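Local coordinates for protein glycosyltransferase Gtf1 (Streptococcus pneumoniae, PDB 4PQG) that belongs to the GT-B clan of glycosyltransferases, carries an extended beta-sheet domain, and binds uridine-5'-diphosphate, at residues A251-E256 against I264-Y269; R289-L294 against P306-I311; K141-R146 against F160-N165. One frame throughout, in Å; residues are numbered along the deposited sequence.

Contact 1 (A251-E256 against I264-Y269); sequences AEHYSE and ILWNNY. With NAG (2-acetamido-2-deoxy-beta-D-glucopyranose), chain D.
Ile264 crosses the side chain of Tyr254 at about a right angle and lays CD1 against Tyr254 CB at 4.0 Å. Its CG2 lies over one face of the Trp266 indole, offset toward the rim. Leu265 contributes through its backbone: Ser255 N donates to Leu265 O (2.8 Å), while Leu265 CD2 brushes Ser255 CB and OG. Trp266 is paired with Tyr254 in a single antiparallel, non-hydrogen-bonded bridge, CA to CA 3.9 Å. Trp266 CZ3 meets the edge of the His253 imidazole, near its plane, 3.9 Å from His253 CD2. Tyr254 CD2 lies over one face of that imidazole, offset toward its rim; the imidazole NE2 is hydrogen-bonded to Gln297. Asn267 then grips the first segment twice. Its N donates to His253 O (2.9 Å) from well above the carbonyl plane. CG lies anti to the backbone N (chi1 -177°), and Asn267 ND2 meets Glu252 O at 2.9 Å in a nearly straight bond (168°) lying in the amide plane. Asn267 OD1 accepts from Tyr269 N, closing an Asx turn. One residue before Glu252, Ala251 CB lies 3.4 Å from O7 of the 2-acetamido-2-deoxy-beta-D-glucopyranose. With both ends of its amide engaged, Asn267 is fixed in rotation, and this irregular loop is held in shape by three hydrogen bonds around a single bridge rather than by a regular sheet.

Contact 2 (R289-L294 against P306-I311); sequences RQNEVL and PKIVTI
The flat amide of Asn291 meets Thr310 OG1 edge-on, ND2 donating at 2.8 Å almost in the amide plane. The same nitrogen gives a weak hydrogen bond to Ile308 O (3.2 Å, 150°), and Ile308 CG2 presses against Asn291 OD1 at 3.4 Å. The guanidinium of Arg289, on the helix side that turns from the strand, has Val293 CG2 over the centre of one face. Asn291 owes its reach to CG lying anti to the backbone N (chi1 -169°); its side chain and that of Ile308 slide past each other in opposite directions. One turn along the helix, Leu294 CG rests on Ile308 CD1 at 3.8 Å, adding an apolar contact beside the polar one. Thr310 OG1 is also hydrogen-bonded to Asp288 OD1, and thus ties the strand to the start of the helix. The axis of helix segment 289-294 runs nearly antiparallel to that of strand 308-310 (167°), closest approach 8.4 Å. Val309, pointing away from the helix, pairs through its backbone with Phe283 and Val285 of strand 282-285. Strand 282-285, helix 288-301 and strand 308-310 make a beta-alpha-beta crossover, the building unit of the parallel Rossmann-like sheets of GT-B proteins, here at the sheet's edge.

Contact 3 (K141-R146 against F160-N165); sequences KGNLIR and FAPKDN
Leu144 and Phe160 form the close-packed end of this hairpin contact. Leu144 CD2 stands directly on the normal of the Phe160 ring, 4.0 Å from its centroid, a CH-pi contact over the middle of one face. Phe160 CG lies anti to the carbonyl carbon (chi1 -62°), and Leu144 O approaches Phe160 CB to 3.2 Å. Beside this pair, Phe160 N donates to Ile145 O (3.2 Å, 168°); the donor stands above the carbonyl plane, and the same oxygen lies at the ring's edge. Ile145 and Arg146 both face Tyr138 of the preceding strand, a classic beta bulge. Arg146 turns away from Phe160 and makes a salt bridge with Asp148.

Toward the open end of the hairpin, away from the turn that joins the two strands, the packing slackens. The CA atoms, 4.8 Å apart at Ile145 and Phe160, are 6.5 Å apart at Asn143 and Pro162. Here the side chains of Asn143 and Pro162 cross at about a right angle, with Asn143 ND2 and CG each 3.6 Å from Pro162 CG. Pro162 has no N-H to donate. Asn165, poorly ordered and exposed, barely approaches through its OD1. The contact is therefore held at one end by a backbone bond and a CH-pi contact, and at the other by van der Waals packing alone, which, with the poor order of Asn165, is consistent with a less firmly tied open end.

In the fold
Contacts 1 and 2 are neighbours, centres about 14 Å apart, and they touch. Gln290 of the helix in contact 2 turns its NE2 to contact 1, hydrogen-bonded to His253 ND1 at 2.8 Å and to Ala251 O at 3.0 Å; Leu294 CD1 packs on His253 CD2. The helix thus backs the loop beside the ligands, where the side chain of Ala251 lies about 7 Å from uridine-5'-diphosphate; that of Thr310 in contact 2 is about 12 Å from 2-acetamido-2-deoxy-beta-D-glucopyranose. Contact 3 belongs to the separate extended antiparallel sheet: its nearest atoms are about 26 Å from contact 1 and about 40 Å from contact 2, across the chain's centre from the latter.

Contact 1 (A251-E256 against I264-Y269)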
loop_
_atom_site.group_PDB
_atom_site.type_symbol
_atom_site.label_atom_id
_atom_site.label_comp_id
_atom_site.label_asym_id
_atom_site.label_seq_id
_atom_site.Cartn_x
_atom_site.Cartn_y
_atom_site.Cartn_z
ATOM N N ALA A 251 -4.462 7.627 -8.243
ATOM C CA ALA A 251 -3.688 7.563 -9.481
ATOM C C ALA A 251 -4.383 8.432 -10.539
ATOM O O ALA A 251 -5.369 9.127 -10.228
ATOM C CB ALA A 251 -3.598 6.110 -9.938
ATOM N N GLU A 252 -3.876 8.406 -11.774
ATOM C CA GLU A 252 -4.587 8.982 -12.925
ATOM C C GLU A 252 -5.989 8.363 -12.982
ATOM O O GLU A 252 -6.140 7.181 -12.721
ATOM C CB GLU A 252 -3.808 8.679 -14.206
ATOM C CG GLU A 252 -4.370 9.294 -15.481
ATOM C CD GLU A 252 -4.426 10.810 -15.419
ATOM O OE1 GLU A 252 -3.537 11.467 -15.993
ATOM O OE2 GLU A 252 -5.350 11.360 -14.776
ATOM N N HIS A 253 -7.016 9.144 -13.323
ATOM C CA HIS A 253 -8.394 8.743 -13.002
ATOM C C HIS A 253 -9.262 8.484 -14.204
ATOM O O HIS A 253 -10.468 8.237 -14.060
ATOM C CB HIS A 253 -9.031 9.834 -12.148
ATOM C CG HIS A 253 -9.087 11.146 -12.865
ATOM N ND1 HIS A 253 -8.077 12.046 -12.801
ATOM C CD2 HIS A 253 -10.010 11.644 -13.772
ATOM C CE1 HIS A 253 -8.360 13.085 -13.608
ATOM N NE2 HIS A 253 -9.546 12.837 -14.204
ATOM N N TYR A 254 -8.676 8.539 -15.395
ATOM C CA TYR A 254 -9.396 8.271 -16.635
ATOM C C TYR A 254 -8.390 7.772 -17.680
ATOM O O TYR A 254 -7.181 7.921 -17.499
ATOM C CB TYR A 254 -10.105 9.543 -17.118
ATOM C CG TYR A 254 -9.185 10.500 -17.843
ATOM C CD1 TYR A 254 -9.281 10.666 -19.235
ATOM C CD2 TYR A 254 -8.189 11.205 -17.158
ATOM C CE1 TYR A 254 -8.427 11.523 -19.911
ATOM C CE2 TYR A 254 -7.319 12.054 -17.836
ATOM C CZ TYR A 254 -7.452 12.207 -19.205
ATOM O OH TYR A 254 -6.614 13.050 -19.889
ATOM N N SER A 255 -8.884 7.168 -18.755
ATOM C CA SER A 255 -8.022 6.693 -19.828
ATOM C C SER A 255 -8.058 7.649 -21.003
ATOM O O SER A 255 -9.084 7.804 -21.699
ATOM C CB SER A 255 -8.393 5.283 -20.268
ATOM O OG SER A 255 -8.249 4.388 -19.176
ATOM N N GLU A 256 -6.922 8.307 -21.198
ATOM C CA GLU A 256 -6.781 9.283 -22.256
ATOM C C GLU A 256 -7.000 8.658 -23.630
ATOM O O GLU A 256 -7.718 9.222 -24.450
ATOM C CB GLU A 256 -5.412 9.946 -22.185
ATOM C CG GLU A 256 -5.367 11.252 -22.944
ATOM C CD GLU A 256 -4.029 11.960 -22.848
ATOM O OE1 GLU A 256 -3.050 11.372 -22.329
ATOM O OE2 GLU A 256 -3.966 13.126 -23.301
ATOM N N ILE A 264 -16.166 9.561 -21.981
ATOM C CA ILE A 264 -15.013 9.391 -21.113
ATOM C C ILE A 264 -14.997 7.979 -20.514
ATOM O O ILE A 264 -16.043 7.441 -20.149
ATOM C CB ILE A 264 -14.960 10.456 -20.001
ATOM C CG1 ILE A 264 -13.642 10.345 -19.229
ATOM C CG2 ILE A 264 -16.177 10.368 -19.085
ATOM C CD1 ILE A 264 -13.184 11.629 -18.572
ATOM N N LEU A 265 -13.806 7.391 -20.434
ATOM C CA LEU A 265 -13.626 6.151 -19.707
ATOM C C LEU A 265 -12.819 6.465 -18.453
ATOM O O LEU A 265 -11.660 6.847 -18.551
ATOM C CB LEU A 265 -12.928 5.083 -20.572
ATOM C CG LEU A 265 -12.421 3.795 -19.876
ATOM C CD1 LEU A 265 -13.576 2.928 -19.363
ATOM C CD2 LEU A 265 -11.541 2.982 -20.816
ATOM N N TRP A 266 -13.461 6.325 -17.290
ATOM C CA TRP A 266 -12.817 6.482 -15.989
ATOM C C TRP A 266 -11.904 5.316 -15.714
ATOM O O TRP A 266 -12.098 4.248 -16.286
ATOM C CB TRP A 266 -13.881 6.508 -14.889
ATOM C CG TRP A 266 -14.916 7.613 -14.996
ATOM C CD1 TRP A 266 -16.303 7.476 -15.050
ATOM C CD2 TRP A 266 -14.676 9.069 -15.048
ATOM N NE1 TRP A 266 -16.913 8.702 -15.139
ATOM C CE2 TRP A 266 -15.995 9.699 -15.133
ATOM C CE3 TRP A 266 -13.539 9.880 -15.040
ATOM C CZ2 TRP A 266 -16.151 11.077 -15.202
ATOM C CZ3 TRP A 266 -13.714 11.279 -15.089
ATOM C CH2 TRP A 266 -14.986 11.854 -15.176
ATOM N N ASN A 267 -10.911 5.515 -14.844
ATOM C CA ASN A 267 -10.169 4.433 -14.183
ATOM C C ASN A 267 -11.192 3.556 -13.450
ATOM O O ASN A 267 -12.084 4.090 -12.754
ATOM C CB ASN A 267 -9.194 5.064 -13.178
ATOM C CG ASN A 267 -8.292 4.056 -12.453
ATOM O OD1 ASN A 267 -8.699 2.961 -12.082
ATOM N ND2 ASN A 267 -7.057 4.480 -12.186
ATOM N N ASN A 268 -11.074 2.229 -13.591
ATOM C CA ASN A 268 -12.026 1.316 -12.938
ATOM C C ASN A 268 -12.174 1.554 -11.428
ATOM O O ASN A 268 -13.248 1.385 -10.887
ATOM C CB ASN A 268 -11.661 -0.162 -13.172
ATOM C CG ASN A 268 -11.734 -0.579 -14.633
ATOM O OD1 ASN A 268 -12.333 0.092 -15.480
ATOM N ND2 ASN A 268 -11.130 -1.714 -14.927
ATOM N N TYR A 269 -11.094 1.928 -10.750
ATOM C CA TYR A 269 -11.167 2.166 -9.306
ATOM C C TYR A 269 -11.968 3.415 -8.918
ATOM O O TYR A 269 -12.120 3.687 -7.732
ATOM C CB TYR A 269 -9.778 2.255 -8.673
ATOM C CG TYR A 269 -8.914 1.021 -8.854
ATOM C CD1 TYR A 269 -9.452 -0.265 -8.744
ATOM C CD2 TYR A 269 -7.554 1.149 -9.107
ATOM C CE1 TYR A 269 -8.651 -1.390 -8.908
ATOM C CE2 TYR A 269 -6.742 0.038 -9.263
ATOM C CZ TYR A 269 -7.293 -1.225 -9.163
ATOM O OH TYR A 269 -6.479 -2.319 -9.334
HETATM C C1 NAG D . -0.540 5.788 -6.252
HETATM C C2 NAG D . -0.135 6.569 -7.495
HETATM C C3 NAG D . 0.942 7.454 -6.855
HETATM C C4 NAG D . 0.436 8.162 -5.588
HETATM C C5 NAG D . -0.266 7.158 -4.632
HETATM C C6 NAG D . -0.735 7.749 -3.308
HETATM C C7 NAG D . 0.370 5.949 -9.797
HETATM C C8 NAG D . 1.105 4.968 -10.667
HETATM N N2 NAG D . 0.484 5.734 -8.497
HETATM O O1 NAG D . -0.806 4.416 -6.304
HETATM O O3 NAG D . 1.500 8.371 -7.781
HETATM O O4 NAG D . 1.543 8.738 -4.937
HETATM O O5 NAG D . -1.330 6.576 -5.389
HETATM O O6 NAG D . -1.784 8.642 -3.609
HETATM O O7 NAG D . -0.294 6.871 -10.296
#

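Contact 2 (R289-L294 against P306-I311)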
loop_
_atom_site.group_PDB
_atom_site.type_symbol
_atom_site.label_atom_id
_atom_site.label_comp_id
_atom_site.label_asym_id
_atom_site.label_seq_id
_atom_site.Cartn_x
_atom_site.Cartn_y
_atom_site.Cartn_z
ATOM N N ARG A 289 -3.328 20.388 -10.779
ATOM C CA ARG A 289 -3.564 19.996 -12.163
ATOM C C ARG A 289 -4.613 18.877 -12.252
ATOM O O ARG A 289 -5.508 18.942 -13.087
ATOM C CB ARG A 289 -2.263 19.603 -12.865
ATOM C CG ARG A 289 -2.391 19.261 -14.350
ATOM C CD ARG A 289 -3.017 20.355 -15.217
ATOM N NE ARG A 289 -3.343 19.847 -16.556
ATOM C CZ ARG A 289 -4.336 20.296 -17.324
ATOM N NH1 ARG A 289 -5.128 21.272 -16.904
ATOM N NH2 ARG A 289 -4.554 19.757 -18.517
ATOM N N GLN A 290 -4.516 17.857 -11.392
ATOM C CA GLN A 290 -5.529 16.796 -11.432
ATOM C C GLN A 290 -6.876 17.356 -11.010
ATOM O O GLN A 290 -7.910 16.987 -11.568
ATOM C CB GLN A 290 -5.162 15.592 -10.573
ATOM C CG GLN A 290 -6.125 14.420 -10.781
ATOM C CD GLN A 290 -5.588 13.104 -10.264
ATOM O OE1 GLN A 290 -4.767 13.067 -9.345
ATOM N NE2 GLN A 290 -6.054 12.009 -10.856
ATOM N N ASN A 291 -6.841 18.272 -10.048
ATOM C CA ASN A 291 -8.041 18.948 -9.583
ATOM C C ASN A 291 -8.791 19.582 -10.755
ATOM O O ASN A 291 -9.969 19.287 -10.976
ATOM C CB ASN A 291 -7.685 19.971 -8.489
ATOM C CG ASN A 291 -8.909 20.524 -7.772
ATOM O OD1 ASN A 291 -9.949 20.763 -8.383
ATOM N ND2 ASN A 291 -8.783 20.732 -6.470
ATOM N N GLU A 292 -8.090 20.408 -11.535
ATOM C CA GLU A 292 -8.694 21.119 -12.667
ATOM C C GLU A 292 -9.178 20.171 -13.766
ATOM O O GLU A 292 -10.272 20.349 -14.321
ATOM C CB GLU A 292 -7.693 22.120 -13.253
ATOM C CG GLU A 292 -7.207 23.157 -12.248
ATOM C CD GLU A 292 -5.956 23.883 -12.712
ATOM O OE1 GLU A 292 -5.803 24.075 -13.942
ATOM O OE2 GLU A 292 -5.131 24.259 -11.844
ATOM N N VAL A 293 -8.360 19.168 -14.082
ATOM C CA VAL A 293 -8.731 18.145 -15.070
ATOM C C VAL A 293 -10.046 17.470 -14.682
ATOM O O VAL A 293 -10.993 17.421 -15.468
ATOM C CB VAL A 293 -7.608 17.089 -15.241
ATOM C CG1 VAL A 293 -8.128 15.857 -15.979
ATOM C CG2 VAL A 293 -6.426 17.692 -15.987
ATOM N N LEU A 294 -10.109 16.983 -13.450
ATOM C CA LEU A 294 -11.288 16.274 -12.978
ATOM C C LEU A 294 -12.507 17.193 -12.951
ATOM O O LEU A 294 -13.591 16.802 -13.404
ATOM C CB LEU A 294 -11.037 15.665 -11.595
ATOM C CG LEU A 294 -12.101 14.726 -11.000
ATOM C CD1 LEU A 294 -12.435 13.567 -11.932
ATOM C CD2 LEU A 294 -11.643 14.222 -9.632
ATOM N N PRO A 306 -19.163 18.225 -8.298
ATOM C CA PRO A 306 -18.784 17.957 -6.926
ATOM C C PRO A 306 -17.693 18.905 -6.456
ATOM O O PRO A 306 -17.023 19.543 -7.273
ATOM C CB PRO A 306 -18.259 16.522 -6.986
ATOM C CG PRO A 306 -17.759 16.349 -8.374
ATOM C CD PRO A 306 -18.480 17.328 -9.256
ATOM N N LYS A 307 -17.541 18.998 -5.141
ATOM C CA LYS A 307 -16.454 19.727 -4.534
ATOM C C LYS A 307 -15.193 18.878 -4.639
ATOM O O LYS A 307 -15.219 17.675 -4.377
ATOM C CB LYS A 307 -16.761 20.034 -3.072
ATOM C CG LYS A 307 -15.613 20.724 -2.358
ATOM C CD LYS A 307 -16.019 21.311 -1.019
ATOM C CE LYS A 307 -14.972 22.329 -0.576
ATOM N NZ LYS A 307 -15.214 22.844 0.799
ATOM N N ILE A 308 -14.098 19.511 -5.038
ATOM C CA ILE A 308 -12.818 18.813 -5.192
ATOM C C ILE A 308 -11.740 19.620 -4.499
ATOM O O ILE A 308 -11.542 20.785 -4.813
ATOM C CB ILE A 308 -12.445 18.620 -6.670
ATOM C CG1 ILE A 308 -13.532 17.838 -7.415
ATOM C CG2 ILE A 308 -11.074 17.976 -6.796
ATOM C CD1 ILE A 308 -13.291 17.718 -8.911
ATOM N N VAL A 309 -11.049 19.008 -3.550
ATOM C CA VAL A 309 -10.021 19.713 -2.789
ATOM C C VAL A 309 -8.662 19.088 -3.085
ATOM O O VAL A 309 -8.565 17.872 -3.268
ATOM C CB VAL A 309 -10.337 19.760 -1.264
ATOM C CG1 VAL A 309 -10.489 18.377 -0.667
ATOM C CG2 VAL A 309 -9.275 20.535 -0.490
ATOM N N THR A 310 -7.630 19.926 -3.147
ATOM C CA THR A 310 -6.270 19.466 -3.355
ATOM C C THR A 310 -5.547 19.312 -2.026
ATOM O O THR A 310 -5.301 20.285 -1.330
ATOM C CB THR A 310 -5.481 20.414 -4.268
ATOM O OG1 THR A 310 -6.119 20.481 -5.556
ATOM C CG2 THR A 310 -4.037 19.935 -4.423
ATOM N N ILE A 311 -5.221 18.070 -1.667
ATOM C CA ILE A 311 -4.425 17.806 -0.479
ATOM C C ILE A 311 -3.409 16.738 -0.841
ATOM O O ILE A 311 -3.793 15.600 -1.136
ATOM C CB ILE A 311 -5.267 17.321 0.719
ATOM C CG1 ILE A 311 -6.526 18.175 0.913
ATOM C CG2 ILE A 311 -4.417 17.287 1.982
ATOM C CD1 ILE A 311 -7.537 17.534 1.843
#

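Contact 3 (K141-R146 against F160-N165)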
loop_
_atom_site.group_PDB
_atom_site.type_symbol
_atom_site.label_atom_id
_atom_site.label_comp_id
_atom_site.label_asym_id
_atom_site.label_seq_id
_atom_site.Cartn_x
_atom_site.Cartn_y
_atom_site.Cartn_z
ATOM N N LYS A 141 -3.727 -38.193 9.244
ATOM C CA LYS A 141 -3.475 -39.162 8.166
ATOM C C LYS A 141 -3.300 -38.467 6.813
ATOM O O LYS A 141 -3.994 -38.775 5.845
ATOM C CB LYS A 141 -4.579 -40.229 8.114
ATOM C CG LYS A 141 -4.664 -41.101 9.370
ATOM C CD LYS A 141 -5.556 -42.338 9.218
ATOM C CE LYS A 141 -4.944 -43.390 8.293
ATOM N NZ LYS A 141 -5.733 -44.656 8.208
ATOM N N GLY A 142 -2.389 -37.492 6.773
ATOM C CA GLY A 142 -2.058 -36.785 5.534
ATOM C C GLY A 142 -2.945 -35.609 5.168
ATOM O O GLY A 142 -2.556 -34.769 4.347
ATOM N N ASN A 143 -4.127 -35.534 5.781
ATOM C CA ASN A 143 -5.114 -34.502 5.437
ATOM C C ASN A 143 -5.204 -33.333 6.416
ATOM O O ASN A 143 -5.377 -33.520 7.621
ATOM C CB ASN A 143 -6.492 -35.124 5.253
ATOM C CG ASN A 143 -6.531 -36.108 4.102
ATOM O OD1 ASN A 143 -5.988 -35.848 3.022
ATOM N ND2 ASN A 143 -7.172 -37.245 4.327
ATOM N N LEU A 144 -5.083 -32.134 5.867
ATOM C CA LEU A 144 -5.211 -30.903 6.625
ATOM C C LEU A 144 -6.657 -30.720 7.077
ATOM O O LEU A 144 -7.570 -30.710 6.271
ATOM C CB LEU A 144 -4.768 -29.730 5.770
ATOM C CG LEU A 144 -4.879 -28.311 6.318
ATOM C CD1 LEU A 144 -3.992 -28.117 7.526
ATOM C CD2 LEU A 144 -4.461 -27.354 5.207
ATOM N N ILE A 145 -6.836 -30.550 8.377
ATOM C CA ILE A 145 -8.138 -30.538 9.026
ATOM C C ILE A 145 -8.470 -29.162 9.631
ATOM O O ILE A 145 -9.615 -28.764 9.678
ATOM C CB ILE A 145 -8.168 -31.677 10.092
ATOM C CG1 ILE A 145 -8.215 -33.050 9.403
ATOM C CG2 ILE A 145 -9.313 -31.547 11.092
ATOM C CD1 ILE A 145 -9.230 -33.140 8.275
ATOM N N ARG A 146 -7.468 -28.448 10.117
ATOM C CA ARG A 146 -7.701 -27.165 10.782
ATOM C C ARG A 146 -6.445 -26.321 10.740
ATOM O O ARG A 146 -5.321 -26.845 10.860
ATOM C CB ARG A 146 -8.147 -27.360 12.243
ATOM C CG ARG A 146 -8.753 -26.106 12.887
ATOM C CD ARG A 146 -9.289 -26.405 14.294
ATOM N NE ARG A 146 -8.402 -25.987 15.379
ATOM C CZ ARG A 146 -8.433 -26.464 16.627
ATOM N NH1 ARG A 146 -9.289 -27.422 16.989
ATOM N NH2 ARG A 146 -7.594 -25.984 17.529
ATOM N N PHE A 160 -11.057 -27.571 7.135
ATOM C CA PHE A 160 -10.842 -28.160 5.821
ATOM C C PHE A 160 -11.312 -29.612 5.778
ATOM O O PHE A 160 -11.263 -30.316 6.784
ATOM C CB PHE A 160 -9.349 -28.172 5.469
ATOM C CG PHE A 160 -8.716 -26.814 5.380
ATOM C CD1 PHE A 160 -8.461 -26.233 4.146
ATOM C CD2 PHE A 160 -8.333 -26.134 6.529
ATOM C CE1 PHE A 160 -7.842 -24.991 4.056
ATOM C CE2 PHE A 160 -7.721 -24.891 6.449
ATOM C CZ PHE A 160 -7.477 -24.317 5.211
ATOM N N ALA A 161 -11.747 -30.050 4.598
ATOM C CA ALA A 161 -12.048 -31.462 4.348
ATOM C C ALA A 161 -11.453 -31.891 2.991
ATOM O O ALA A 161 -11.340 -31.075 2.069
ATOM C CB ALA A 161 -13.548 -31.708 4.385
ATOM N N PRO A 162 -11.055 -33.173 2.872
ATOM C CA PRO A 162 -10.370 -33.643 1.664
ATOM C C PRO A 162 -11.320 -33.862 0.496
ATOM O O PRO A 162 -12.414 -34.391 0.685
ATOM C CB PRO A 162 -9.765 -34.995 2.096
ATOM C CG PRO A 162 -9.976 -35.091 3.572
ATOM C CD PRO A 162 -11.170 -34.243 3.875
ATOM N N LYS A 163 -10.899 -33.445 -0.693
ATOM C CA LYS A 163 -11.636 -33.724 -1.926
ATOM C C LYS A 163 -10.625 -33.965 -3.040
ATOM O O LYS A 163 -9.870 -33.057 -3.412
ATOM C CB LYS A 163 -12.574 -32.569 -2.275
ATOM C CG LYS A 163 -13.858 -32.995 -2.963
ATOM C CD LYS A 163 -15.043 -32.211 -2.415
ATOM C CE LYS A 163 -16.370 -32.793 -2.878
ATOM N NZ LYS A 163 -16.696 -32.379 -4.271
ATOM N N ASP A 164 -10.598 -35.198 -3.548
ATOM C CA ASP A 164 -9.578 -35.636 -4.510
ATOM C C ASP A 164 -8.176 -35.488 -3.917
ATOM O O ASP A 164 -7.223 -35.147 -4.626
ATOM C CB ASP A 164 -9.698 -34.866 -5.835
ATOM C CG ASP A 164 -11.029 -35.096 -6.533
ATOM O OD1 ASP A 164 -11.348 -36.265 -6.841
ATOM O OD2 ASP A 164 -11.752 -34.107 -6.779
ATOM N N ASN A 165 -8.066 -35.736 -2.611
ATOM C CA ASN A 165 -6.814 -35.576 -1.856
ATOM C C ASN A 165 -6.350 -34.115 -1.657
ATOM O O ASN A 165 -5.303 -33.869 -1.034
ATOM C CB ASN A 165 -5.686 -36.439 -2.457
ATOM C CG ASN A 165 -4.646 -36.850 -1.427
ATOM O OD1 ASN A 165 -4.904 -37.702 -0.574
ATOM N ND2 ASN A 165 -3.459 -36.251 -1.508
#